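Local coordinates for DNA repair protein RecO (PDB 1U5K) that probably takes part in DNA repair and in recombination by the RecF pathway, and binds a zinc ion, at residues E162-L167 and P180-A185; G168-C173 and E219-V224. One frame throughout, in Å; residues are numbered along the deposited sequence.

In the fold
From the N terminus the chain passes through the five-stranded OB-type sheet and helices 86-102, 110-125 and 129-141 before entering the zinc-binding part, where 162-167 leads by a short loop into 168-173. Contact 1 closes a short loop of 12 residues, which holds strand 171-172 and Cys173 and Cys176 of the zinc site, by bringing 180-185 back to strand 163-164. Contact 2 closes a longer loop of 45 residues, from the turn after Leu167 to helix 211-225. The segments alternate, so the loops cross. The two strands pair in one small sheet, which contact 1 ties to the proline-rich lead into helix 184-192 and contact 2 to helix 211-225.

Contact 1 (E162-L167 and P180-A185); sequences EHPDPL and PPYPPA
Strand 163-164 of the small two-stranded hairpin beside the zinc site is met here by the proline-rich lead into helix 184-192, with His163, Pro164, Pro181 and Tyr182 doing most of the touching. The backbones are fastened by one bond across the contact, from Tyr182 N to Glu162 O (2.9 Å), with the donor nearly in line with the carbonyl. Next to this bond His163 and Pro181 run alongside each other with the same heading. Pro181 CB sits over one face of the imidazole, 4.0 Å from the ring centroid, a CH-pi contact, while CD of the same proline meets His163 CE1 at 3.7 Å. ND1 is hydrogen-bonded to Leu179 O, which, with Pro181 over one face, limits rotation of the ring. Further along, Pro164 and Tyr182 pass one another, heading opposite ways. CG of Pro164 stands over one face of the phenol, 3.9 Å from its centroid, and CB of Pro164 reaches Tyr182 OH (3.6 Å). Chi1 of -76° sets CG of Tyr182 anti to its carbonyl carbon. Tyr182 CE1 lies 3.6 Å from Pro164 CA. A water in the plane of the phenol joins Tyr182 OH (2.7 Å) to the backbone N of Asp165, giving the hydroxyl a polar partner beyond the proline. Leu187 and Leu190 of helix 184-192 also touch Tyr182. Pro183 occupies the N-cap position of that helix. The arrangement is proline-aromatic packing next to a four-cysteine zinc site, the side chain of His163 about 9 Å from the zinc ion, consistent with the zinc beta-ribbon relationship of this family.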
loop_
_atom_site.group_PDB
_atom_site.type_symbol
_atom_site.label_atom_id
_atom_site.label_comp_id
_atom_site.label_asym_id
_atom_site.label_seq_id
_atom_site.Cartn_x
_atom_site.Cartn_y
_atom_site.Cartn_z
ATOM N N GLU A 162 -9.303 8.930 29.510
ATOM C CA GLU A 162 -9.533 7.500 29.398
ATOM C C GLU A 162 -10.203 7.089 28.094
ATOM O O GLU A 162 -10.543 5.921 27.912
ATOM C CB GLU A 162 -10.408 7.054 30.568
ATOM C CG GLU A 162 -9.818 7.326 31.938
ATOM C CD GLU A 162 -10.636 6.717 33.065
ATOM O OE1 GLU A 162 -11.866 6.567 32.910
ATOM O OE2 GLU A 162 -10.035 6.349 34.098
ATOM N N HIS A 163 -10.431 8.045 27.198
ATOM C CA HIS A 163 -11.245 7.744 26.027
ATOM C C HIS A 163 -10.483 7.831 24.711
ATOM O O HIS A 163 -9.504 8.583 24.604
ATOM C CB HIS A 163 -12.458 8.670 25.939
ATOM C CG HIS A 163 -13.376 8.592 27.123
ATOM N ND1 HIS A 163 -14.702 8.237 26.995
ATOM C CD2 HIS A 163 -13.187 8.882 28.433
ATOM C CE1 HIS A 163 -15.279 8.270 28.182
ATOM N NE2 HIS A 163 -14.385 8.659 29.073
ATOM N N PRO A 164 -10.992 7.120 23.707
ATOM C CA PRO A 164 -10.421 7.157 22.356
ATOM C C PRO A 164 -10.474 8.558 21.761
ATOM O O PRO A 164 -11.399 9.308 22.073
ATOM C CB PRO A 164 -11.329 6.225 21.547
ATOM C CG PRO A 164 -12.044 5.399 22.538
ATOM C CD PRO A 164 -12.173 6.241 23.762
ATOM N N ASP A 165 -9.486 8.876 20.930
ATOM C CA ASP A 165 -9.341 10.127 20.200
ATOM C C ASP A 165 -9.380 9.765 18.711
ATOM O O ASP A 165 -8.338 9.454 18.143
ATOM C CB ASP A 165 -7.979 10.738 20.562
ATOM C CG ASP A 165 -7.640 11.929 19.734
ATOM O OD1 ASP A 165 -8.586 12.452 19.102
ATOM O OD2 ASP A 165 -6.473 12.395 19.659
ATOM N N PRO A 166 -10.545 9.755 18.076
ATOM C CA PRO A 166 -10.629 9.398 16.653
ATOM C C PRO A 166 -9.967 10.392 15.705
ATOM O O PRO A 166 -9.578 9.981 14.607
ATOM C CB PRO A 166 -12.135 9.227 16.389
ATOM C CG PRO A 166 -12.858 9.709 17.588
ATOM C CD PRO A 166 -11.864 9.953 18.703
ATOM N N LEU A 167 -9.779 11.647 16.103
ATOM C CA LEU A 167 -9.132 12.626 15.230
ATOM C C LEU A 167 -7.606 12.622 15.245
ATOM O O LEU A 167 -6.955 12.698 14.207
ATOM C CB LEU A 167 -9.715 14.014 15.511
ATOM C CG LEU A 167 -11.241 13.979 15.331
ATOM C CD1 LEU A 167 -11.919 15.324 15.599
ATOM C CD2 LEU A 167 -11.671 13.489 13.944
ATOM N N PRO A 180 -17.246 5.552 24.406
ATOM C CA PRO A 180 -17.008 5.019 25.754
ATOM C C PRO A 180 -15.529 4.851 26.083
ATOM O O PRO A 180 -14.716 4.746 25.179
ATOM C CB PRO A 180 -17.697 3.645 25.756
ATOM C CG PRO A 180 -18.244 3.418 24.393
ATOM C CD PRO A 180 -18.000 4.627 23.542
ATOM N N PRO A 181 -15.179 4.765 27.358
ATOM C CA PRO A 181 -13.773 4.697 27.748
ATOM C C PRO A 181 -13.113 3.402 27.273
ATOM O O PRO A 181 -13.817 2.421 27.050
ATOM C CB PRO A 181 -13.818 4.776 29.272
ATOM C CG PRO A 181 -15.207 4.444 29.683
ATOM C CD PRO A 181 -16.087 4.677 28.512
ATOM N N TYR A 182 -11.806 3.446 27.029
ATOM C CA TYR A 182 -11.064 2.218 26.827
ATOM C C TYR A 182 -11.174 1.379 28.096
ATOM O O TYR A 182 -11.156 1.925 29.200
ATOM C CB TYR A 182 -9.596 2.528 26.587
ATOM C CG TYR A 182 -9.253 3.051 25.216
ATOM C CD1 TYR A 182 -8.572 4.247 25.069
ATOM C CD2 TYR A 182 -9.576 2.340 24.069
ATOM C CE1 TYR A 182 -8.247 4.720 23.810
ATOM C CE2 TYR A 182 -9.198 2.777 22.814
ATOM C CZ TYR A 182 -8.524 3.974 22.683
ATOM O OH TYR A 182 -8.170 4.465 21.438
ATOM N N PRO A 183 -11.254 0.060 27.954
ATOM C CA PRO A 183 -11.220 -0.810 29.131
ATOM C C PRO A 183 -9.866 -0.743 29.810
ATOM O O PRO A 183 -8.872 -0.287 29.225
ATOM C CB PRO A 183 -11.524 -2.205 28.577
ATOM C CG PRO A 183 -11.265 -2.144 27.135
ATOM C CD PRO A 183 -11.370 -0.702 26.701
ATOM N N PRO A 184 -9.849 -1.132 31.079
ATOM C CA PRO A 184 -8.669 -0.926 31.926
ATOM C C PRO A 184 -7.344 -1.492 31.401
ATOM O O PRO A 184 -6.304 -0.867 31.599
ATOM C CB PRO A 184 -9.049 -1.591 33.258
ATOM C CG PRO A 184 -10.513 -1.840 33.214
ATOM C CD PRO A 184 -10.988 -1.727 31.800
ATOM N N ALA A 185 -7.328 -2.681 30.810
ATOM C CA ALA A 185 -6.060 -3.256 30.357
ATOM C C ALA A 185 -5.575 -2.496 29.116
ATOM O O ALA A 185 -4.372 -2.326 28.917
ATOM C CB ALA A 185 -6.224 -4.743 30.045
HETATM O O HOH W 1 -7.218 6.915 20.657
#

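Contact 2 (G168-C173 and E219-V224); sequences GGQLLC and EKFVTV. With ZN (zinc ion), chain C.
The Phe221 ring meets Gln170 OE1 at its edge, near the ring plane, with CE1 4.2 Å from that oxygen; the carbonyl oxygens of Gly168 and Gly169 approach it obliquely. The Gln170 amide is turned 49° from the ring, its chain extended beyond CG. Phe221 CB lies 3.5 Å from Gly169 O; chi1 of -179° sets CG anti to the backbone N, 4.0 Å from the same oxygen. Beside it on the helix, Lys220 lays CG against Gly169 N (3.4 Å) before the chain kinks beyond CG (chi2 48°) and carries the amine away. One helical turn on from Lys220, Val224 CB meets Gly168 O at 4.1 Å. No hydrogen bond crosses the contact; helix 211-225 packs mainly on the glycine backbone of the loop joining strands 163-164 and 171-172 of the small two-stranded hairpin beside the zinc site. Gly169 has positive phi, and a CB there would run into Phe221 N, so the close approach depends on the missing side chain. Asp165 holds the turn from behind, bonding Gly168 N through OD1 and Gln170 N through OD2. Replacing Phe221 by an alanine would probably open a gap beside Gln170, leaving its amide freer to turn. At the far end of 168-173, Cys173 SG binds the zinc ion at 2.3 Å, with Cys153, Cys156 and Cys176 completing the site.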
loop_
_atom_site.group_PDB
_atom_site.type_symbol
_atom_site.label_atom_id
_atom_site.label_comp_id
_atom_site.label_asym_id
_atom_site.label_seq_id
_atom_site.Cartn_x
_atom_site.Cartn_y
_atom_site.Cartn_z
ATOM N N GLY A 168 -7.004 12.477 16.420
ATOM C CA GLY A 168 -5.568 12.628 16.552
ATOM C C GLY A 168 -4.862 11.369 17.003
ATOM O O GLY A 168 -3.635 11.334 17.016
ATOM N N GLY A 169 -5.615 10.355 17.409
ATOM C CA GLY A 169 -5.046 9.123 17.922
ATOM C C GLY A 169 -4.331 9.165 19.263
ATOM O O GLY A 169 -3.530 8.284 19.594
ATOM N N GLN A 170 -4.637 10.185 20.062
ATOM C CA GLN A 170 -4.140 10.295 21.426
ATOM C C GLN A 170 -5.247 9.793 22.353
ATOM O O GLN A 170 -5.880 8.793 22.026
ATOM C CB GLN A 170 -3.727 11.751 21.657
ATOM C CG GLN A 170 -2.557 12.140 20.798
ATOM C CD GLN A 170 -1.979 13.531 20.966
ATOM O OE1 GLN A 170 -1.024 13.842 20.280
ATOM N NE2 GLN A 170 -2.478 14.339 21.887
ATOM N N LEU A 171 -5.572 10.524 23.423
ATOM C CA LEU A 171 -6.690 10.215 24.309
ATOM C C LEU A 171 -7.492 11.469 24.689
ATOM O O LEU A 171 -6.935 12.558 24.762
ATOM C CB LEU A 171 -6.159 9.584 25.585
ATOM C CG LEU A 171 -5.346 8.283 25.452
ATOM C CD1 LEU A 171 -4.686 8.039 26.784
ATOM C CD2 LEU A 171 -6.217 7.119 25.052
ATOM N N LEU A 172 -8.789 11.312 24.916
ATOM C CA LEU A 172 -9.711 12.386 25.276
ATOM C C LEU A 172 -10.312 12.122 26.646
ATOM O O LEU A 172 -10.490 10.962 27.030
ATOM C CB LEU A 172 -10.849 12.503 24.263
ATOM C CG LEU A 172 -10.413 12.927 22.869
ATOM C CD1 LEU A 172 -11.579 12.810 21.901
ATOM C CD2 LEU A 172 -9.760 14.296 22.896
ATOM N N CYS A 173 -10.670 13.187 27.368
ATOM C CA CYS A 173 -11.403 13.044 28.625
ATOM C C CYS A 173 -12.873 12.746 28.360
ATOM O O CYS A 173 -13.376 12.880 27.239
ATOM C CB CYS A 173 -11.269 14.291 29.513
ATOM S SG CYS A 173 -12.188 15.727 28.915
ATOM N N GLU A 219 -2.472 3.207 14.406
ATOM C CA GLU A 219 -2.628 3.630 13.021
ATOM C C GLU A 219 -2.992 5.110 12.909
ATOM O O GLU A 219 -2.395 5.822 12.110
ATOM C CB GLU A 219 -3.709 2.806 12.319
ATOM C CG GLU A 219 -3.305 1.378 12.007
ATOM C CD GLU A 219 -4.397 0.607 11.277
ATOM O OE1 GLU A 219 -4.337 0.532 10.041
ATOM O OE2 GLU A 219 -5.344 0.102 11.905
ATOM N N LYS A 220 -3.953 5.557 13.712
ATOM C CA LYS A 220 -4.391 6.940 13.717
ATOM C C LYS A 220 -3.257 7.862 14.167
ATOM O O LYS A 220 -2.942 8.858 13.514
ATOM C CB LYS A 220 -5.592 7.111 14.659
ATOM C CG LYS A 220 -6.239 8.490 14.661
ATOM C CD LYS A 220 -6.527 9.056 13.282
ATOM C CE LYS A 220 -7.664 8.424 12.508
ATOM N NZ LYS A 220 -7.959 9.322 11.342
ATOM N N PHE A 221 -2.653 7.527 15.300
ATOM C CA PHE A 221 -1.558 8.316 15.837
ATOM C C PHE A 221 -0.416 8.466 14.838
ATOM O O PHE A 221 0.025 9.589 14.598
ATOM C CB PHE A 221 -1.055 7.695 17.145
ATOM C CG PHE A 221 0.067 8.451 17.792
ATOM C CD1 PHE A 221 -0.153 9.664 18.410
ATOM C CD2 PHE A 221 1.354 7.971 17.750
ATOM C CE1 PHE A 221 0.879 10.351 19.034
ATOM C CE2 PHE A 221 2.394 8.666 18.352
ATOM C CZ PHE A 221 2.148 9.854 18.992
ATOM N N VAL A 222 0.065 7.361 14.270
ATOM C CA VAL A 222 1.223 7.401 13.382
ATOM C C VAL A 222 0.927 8.207 12.109
ATOM O O VAL A 222 1.742 9.008 11.664
ATOM C CB VAL A 222 1.803 5.999 13.093
ATOM C CG1 VAL A 222 2.825 6.057 11.975
ATOM C CG2 VAL A 222 2.433 5.391 14.340
ATOM N N THR A 223 -0.239 7.987 11.525
ATOM C CA THR A 223 -0.692 8.648 10.318
ATOM C C THR A 223 -0.897 10.138 10.576
ATOM O O THR A 223 -0.587 10.923 9.697
ATOM C CB THR A 223 -1.997 7.995 9.818
ATOM O OG1 THR A 223 -1.704 6.677 9.318
ATOM C CG2 THR A 223 -2.467 8.688 8.542
ATOM N N VAL A 224 -1.399 10.549 11.737
ATOM C CA VAL A 224 -1.513 11.977 12.026
ATOM C C VAL A 224 -0.142 12.599 12.289
ATOM O O VAL A 224 0.124 13.700 11.828
ATOM C CB VAL A 224 -2.490 12.260 13.171
ATOM C CG1 VAL A 224 -2.416 13.722 13.638
ATOM C CG2 VAL A 224 -3.879 11.876 12.724
HETATM ZN ZN ZN C . -11.064 17.135 27.449
#